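Local coordinates for uncharacterized protein (Staphylococcus aureus subsp. aureus Mu50, PDB 4QPV), which is of unknown function, a DUF1672 family member with a unique fold built on a kinked-helix-beta-beta-beta repeat, at residues V144-Y154 and E240-K251. Residues are numbered along the deposited sequence; the frame is centred on the assembly and turned at random.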
loop_
_atom_site.group_PDB
_atom_site.type_symbol
_atom_site.label_atom_id
_atom_site.label_comp_id
_atom_site.label_asym_id
_atom_site.label_seq_id
_atom_site.Cartn_x
_atom_site.Cartn_y
_atom_site.Cartn_z
ATOM N N VAL A 144 -9.774 14.623 -5.973
ATOM C CA VAL A 144 -9.038 15.871 -6.252
ATOM C C VAL A 144 -7.764 15.567 -7.074
ATOM O O VAL A 144 -7.434 16.315 -7.992
ATOM C CB VAL A 144 -8.723 16.677 -4.954
ATOM C CG1 VAL A 144 -7.815 17.880 -5.246
ATOM C CG2 VAL A 144 -10.013 17.141 -4.262
ATOM N N LEU A 145 -7.091 14.447 -6.797
ATOM C CA LEU A 145 -5.881 14.085 -7.538
ATOM C C LEU A 145 -6.225 13.734 -9.000
ATOM O O LEU A 145 -5.478 14.100 -9.901
ATOM C CB LEU A 145 -5.124 12.955 -6.825
ATOM C CG LEU A 145 -4.372 13.449 -5.565
ATOM C CD1 LEU A 145 -4.078 12.315 -4.628
ATOM C CD2 LEU A 145 -3.075 14.206 -5.951
ATOM N N LYS A 146 -7.402 13.134 -9.233
ATOM C CA LYS A 146 -7.907 12.843 -10.587
ATOM C C LYS A 146 -8.247 14.152 -11.310
ATOM O O LYS A 146 -7.945 14.302 -12.491
ATOM C CB LYS A 146 -9.161 11.953 -10.508
ATOM C CG LYS A 146 -8.859 10.488 -10.162
ATOM C CD LYS A 146 -10.190 9.782 -9.881
ATOM C CE LYS A 146 -9.990 8.344 -9.462
ATOM N NZ LYS A 146 -11.319 7.677 -9.270
ATOM N N GLU A 147 -8.863 15.098 -10.575
ATOM C CA GLU A 147 -9.277 16.417 -11.074
ATOM C C GLU A 147 -8.109 17.224 -11.628
ATOM O O GLU A 147 -8.273 17.928 -12.623
ATOM C CB GLU A 147 -9.928 17.259 -9.960
ATOM C CG GLU A 147 -11.327 16.879 -9.490
ATOM C CD GLU A 147 -11.884 17.838 -8.451
ATOM O OE1 GLU A 147 -11.490 19.027 -8.477
ATOM O OE2 GLU A 147 -12.708 17.407 -7.611
ATOM N N TYR A 148 -6.935 17.146 -10.985
ATOM C CA TYR A 148 -5.811 17.988 -11.395
ATOM C C TYR A 148 -4.689 17.344 -12.201
ATOM O O TYR A 148 -3.682 18.034 -12.476
ATOM C CB TYR A 148 -5.243 18.673 -10.140
ATOM C CG TYR A 148 -6.162 19.757 -9.617
ATOM C CD1 TYR A 148 -6.234 21.003 -10.241
ATOM C CD2 TYR A 148 -7.009 19.520 -8.538
ATOM C CE1 TYR A 148 -7.108 21.990 -9.785
ATOM C CE2 TYR A 148 -7.891 20.502 -8.077
ATOM C CZ TYR A 148 -7.918 21.743 -8.689
ATOM O OH TYR A 148 -8.756 22.726 -8.209
ATOM N N LYS A 149 -4.863 16.062 -12.635
ATOM C CA LYS A 149 -3.807 15.395 -13.382
ATOM C C LYS A 149 -3.486 16.141 -14.701
ATOM O O LYS A 149 -2.310 16.184 -15.070
ATOM C CB LYS A 149 -4.091 13.889 -13.584
ATOM C CG LYS A 149 -5.296 13.504 -14.419
ATOM C CD LYS A 149 -5.571 12.002 -14.279
ATOM C CE LYS A 149 -5.120 11.173 -15.461
ATOM N NZ LYS A 149 -6.062 11.285 -16.612
ATOM N N SER A 150 -4.475 16.746 -15.382
ATOM C CA SER A 150 -4.192 17.489 -16.608
ATOM C C SER A 150 -3.454 18.807 -16.328
ATOM O O SER A 150 -2.422 19.076 -16.960
ATOM C CB SER A 150 -5.475 17.752 -17.399
ATOM O OG SER A 150 -5.165 18.573 -18.508
ATOM N N LYS A 151 -3.975 19.612 -15.388
ATOM C CA LYS A 151 -3.406 20.914 -15.053
ATOM C C LYS A 151 -1.936 20.787 -14.602
ATOM O O LYS A 151 -1.115 21.579 -15.054
ATOM C CB LYS A 151 -4.234 21.608 -13.954
ATOM C CG LYS A 151 -3.781 23.054 -13.700
ATOM C CD LYS A 151 -4.474 23.712 -12.530
ATOM C CE LYS A 151 -4.047 25.163 -12.422
ATOM N NZ LYS A 151 -4.505 25.774 -11.142
ATOM N N TYR A 152 -1.628 19.832 -13.707
ATOM C CA TYR A 152 -0.272 19.685 -13.158
ATOM C C TYR A 152 0.545 18.585 -13.831
ATOM O O TYR A 152 1.646 18.254 -13.370
ATOM C CB TYR A 152 -0.313 19.519 -11.640
ATOM C CG TYR A 152 -0.820 20.783 -10.974
ATOM C CD1 TYR A 152 -0.063 21.956 -10.982
ATOM C CD2 TYR A 152 -2.086 20.826 -10.388
ATOM C CE1 TYR A 152 -0.539 23.130 -10.400
ATOM C CE2 TYR A 152 -2.583 22.002 -9.821
ATOM C CZ TYR A 152 -1.803 23.148 -9.821
ATOM O OH TYR A 152 -2.290 24.296 -9.247
ATOM N N LYS A 153 0.051 18.112 -14.991
ATOM C CA LYS A 153 0.754 17.230 -15.908
ATOM C C LYS A 153 1.347 15.989 -15.223
ATOM O O LYS A 153 2.572 15.817 -15.179
ATOM C CB LYS A 153 1.867 18.024 -16.628
ATOM C CG LYS A 153 1.339 19.204 -17.452
ATOM C CD LYS A 153 2.468 20.004 -18.052
ATOM C CE LYS A 153 1.990 21.154 -18.934
ATOM N NZ LYS A 153 1.306 22.213 -18.152
ATOM N N TYR A 154 0.485 15.137 -14.683
ATOM C CA TYR A 154 0.945 13.906 -14.048
ATOM C C TYR A 154 -0.075 12.776 -14.271
ATOM O O TYR A 154 -1.203 12.996 -14.716
ATOM C CB TYR A 154 1.215 14.114 -12.511
ATOM C CG TYR A 154 -0.015 14.485 -11.697
ATOM C CD1 TYR A 154 -0.941 13.512 -11.298
ATOM C CD2 TYR A 154 -0.232 15.796 -11.286
ATOM C CE1 TYR A 154 -2.091 13.854 -10.583
ATOM C CE2 TYR A 154 -1.395 16.156 -10.600
ATOM C CZ TYR A 154 -2.307 15.179 -10.226
ATOM O OH TYR A 154 -3.439 15.561 -9.548
ATOM N N GLU A 240 5.358 24.298 -9.912
ATOM C CA GLU A 240 4.035 23.707 -10.154
ATOM C C GLU A 240 3.556 22.894 -8.951
ATOM O O GLU A 240 2.379 22.977 -8.607
ATOM C CB GLU A 240 4.064 22.845 -11.418
ATOM C CG GLU A 240 4.054 23.699 -12.673
ATOM C CD GLU A 240 4.611 22.940 -13.856
ATOM O OE1 GLU A 240 5.853 22.900 -14.013
ATOM O OE2 GLU A 240 3.805 22.304 -14.570
HETATM N N MSE A 241 4.484 22.190 -8.260
HETATM C CA MSE A 241 4.161 21.383 -7.074
HETATM C C MSE A 241 3.841 22.285 -5.874
HETATM O O MSE A 241 2.891 22.005 -5.126
HETATM C CB MSE A 241 5.270 20.374 -6.757
HETATM C CG MSE A 241 5.331 19.229 -7.801
HETATM SE SE MSE A 241 3.615 18.230 -7.939
HETATM C CE MSE A 241 2.918 18.980 -9.555
ATOM N N ILE A 242 4.566 23.398 -5.738
ATOM C CA ILE A 242 4.276 24.373 -4.685
ATOM C C ILE A 242 2.863 24.901 -4.912
ATOM O O ILE A 242 2.087 24.991 -3.971
ATOM C CB ILE A 242 5.325 25.525 -4.665
ATOM C CG1 ILE A 242 6.672 25.024 -4.073
ATOM C CG2 ILE A 242 4.795 26.771 -3.900
ATOM C CD1 ILE A 242 7.881 26.007 -4.366
ATOM N N ASP A 243 2.525 25.198 -6.172
ATOM C CA ASP A 243 1.208 25.738 -6.503
ATOM C C ASP A 243 0.108 24.708 -6.254
ATOM O O ASP A 243 -0.905 25.049 -5.653
ATOM C CB ASP A 243 1.167 26.256 -7.944
ATOM C CG ASP A 243 -0.133 26.966 -8.249
ATOM O OD1 ASP A 243 -0.419 27.993 -7.584
ATOM O OD2 ASP A 243 -0.857 26.507 -9.163
ATOM N N PHE A 244 0.324 23.446 -6.648
ATOM C CA PHE A 244 -0.648 22.406 -6.390
ATOM C C PHE A 244 -0.825 22.225 -4.861
ATOM O O PHE A 244 -1.959 22.107 -4.424
ATOM C CB PHE A 244 -0.241 21.092 -7.092
ATOM C CG PHE A 244 -1.248 19.955 -7.045
ATOM C CD1 PHE A 244 -2.610 20.210 -6.906
ATOM C CD2 PHE A 244 -0.833 18.635 -7.192
ATOM C CE1 PHE A 244 -3.539 19.165 -6.896
ATOM C CE2 PHE A 244 -1.759 17.586 -7.178
ATOM C CZ PHE A 244 -3.105 17.859 -7.033
ATOM N N SER A 245 0.266 22.276 -4.047
ATOM C CA SER A 245 0.134 22.181 -2.577
ATOM C C SER A 245 -0.771 23.306 -2.051
ATOM O O SER A 245 -1.654 23.057 -1.221
ATOM C CB SER A 245 1.493 22.264 -1.891
ATOM O OG SER A 245 1.319 22.295 -0.485
ATOM N N GLU A 246 -0.580 24.531 -2.562
ATOM C CA GLU A 246 -1.410 25.669 -2.155
ATOM C C GLU A 246 -2.885 25.431 -2.503
ATOM O O GLU A 246 -3.748 25.702 -1.673
ATOM C CB GLU A 246 -0.900 26.988 -2.769
ATOM C CG GLU A 246 0.456 27.388 -2.192
ATOM C CD GLU A 246 0.538 27.464 -0.674
ATOM O OE1 GLU A 246 -0.307 28.154 -0.063
ATOM O OE2 GLU A 246 1.428 26.806 -0.093
ATOM N N VAL A 247 -3.163 24.870 -3.689
ATOM C CA VAL A 247 -4.524 24.520 -4.116
ATOM C C VAL A 247 -5.131 23.482 -3.117
ATOM O O VAL A 247 -6.232 23.695 -2.597
ATOM C CB VAL A 247 -4.530 24.011 -5.584
ATOM C CG1 VAL A 247 -5.863 23.338 -5.961
ATOM C CG2 VAL A 247 -4.200 25.144 -6.547
ATOM N N LEU A 248 -4.376 22.422 -2.803
ATOM C CA LEU A 248 -4.793 21.360 -1.874
ATOM C C LEU A 248 -5.109 21.894 -0.466
ATOM O O LEU A 248 -6.133 21.512 0.110
ATOM C CB LEU A 248 -3.712 20.257 -1.811
ATOM C CG LEU A 248 -3.547 19.455 -3.096
ATOM C CD1 LEU A 248 -2.339 18.542 -3.029
ATOM C CD2 LEU A 248 -4.818 18.654 -3.423
ATOM N N LYS A 249 -4.278 22.817 0.065
ATOM C CA LYS A 249 -4.502 23.417 1.397
ATOM C C LYS A 249 -5.859 24.119 1.505
ATOM O O LYS A 249 -6.418 24.194 2.609
ATOM C CB LYS A 249 -3.401 24.419 1.768
ATOM C CG LYS A 249 -2.037 23.785 2.005
ATOM C CD LYS A 249 -0.963 24.862 2.117
ATOM C CE LYS A 249 0.411 24.248 2.110
ATOM N NZ LYS A 249 1.467 25.273 2.315
ATOM N N LYS A 250 -6.395 24.600 0.367
ATOM C CA LYS A 250 -7.681 25.319 0.325
ATOM C C LYS A 250 -8.894 24.390 0.094
ATOM O O LYS A 250 -10.031 24.869 0.109
ATOM C CB LYS A 250 -7.656 26.423 -0.740
ATOM C CG LYS A 250 -6.717 27.566 -0.420
ATOM C CD LYS A 250 -6.769 28.571 -1.551
ATOM C CE LYS A 250 -5.753 29.670 -1.416
ATOM N NZ LYS A 250 -5.967 30.715 -2.449
ATOM N N LYS A 251 -8.661 23.075 -0.076
ATOM C CA LYS A 251 -9.737 22.095 -0.231
ATOM C C LYS A 251 -10.163 21.684 1.163
ATOM O O LYS A 251 -9.380 21.061 1.883
ATOM C CB LYS A 251 -9.281 20.862 -1.063
ATOM C CG LYS A 251 -8.802 21.188 -2.468
ATOM C CD LYS A 251 -9.917 21.522 -3.444
ATOM C CE LYS A 251 -9.316 22.386 -4.516
ATOM N NZ LYS A 251 -10.129 22.449 -5.738
HETATM O O HOH W 1 1.152 22.873 -14.571
HETATM O O HOH W 2 3.957 19.754 -13.299
HETATM O O HOH W 3 4.520 22.564 -17.115
#
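Tyr152 and Glu240 lie where the two backbones come close, with CA of Tyr152 6.6 Å from CA of Glu240. At the other end Val144 faces Leu248, their CA atoms 8.2 Å apart. From Val144 onward the chain leaves helix 135-147 at Tyr148 and makes a type I turn from Ser150 to Lys153, along one side of helix 234-249.

Phe244 fills the middle, in an aromatic cluster with Tyr148, Tyr152 and Tyr154. Its CG stands anti to the backbone N (chi1 -173°), which directs the ring into the cluster. Its CB sits over the centre of the Tyr152 ring, a CH-pi contact 3.6 Å from the centroid. The two rings are near parallel but slid apart, with planes at 22°. Leu248 CD1 covers the opposite face of Phe244, and Leu145 CD2 meets its edge. Tyr154 OH touches Phe244 CZ and donates to Leu145 O on a lone pair, 2.5 Å away.

Polar bonds flank this core. Tyr152 OH donates to Asp243 OD2 at 2.6 Å, from above the carboxylate plane. Lys251 NZ reaches Tyr148 OH at 2.8 Å, in the plane of that ring. Water bridges Lys151 O and Glu240 OE2, while Glu240 OE1 pairs with Lys229.

Met241 and Phe244 also pack on strand 259-265, so the contact joins the end of helix 135-147 to helix 234-249 beside the mixed sheet. Tyr152 and Tyr154 are buried against Phe244, while Tyr148 meets it obliquely and stays partly exposed. Two tyrosine hydroxyls bond to Asp243 on the helix and to Lys251 just past its end. Lys151, near Asp243, would probably favour the charged carboxylate.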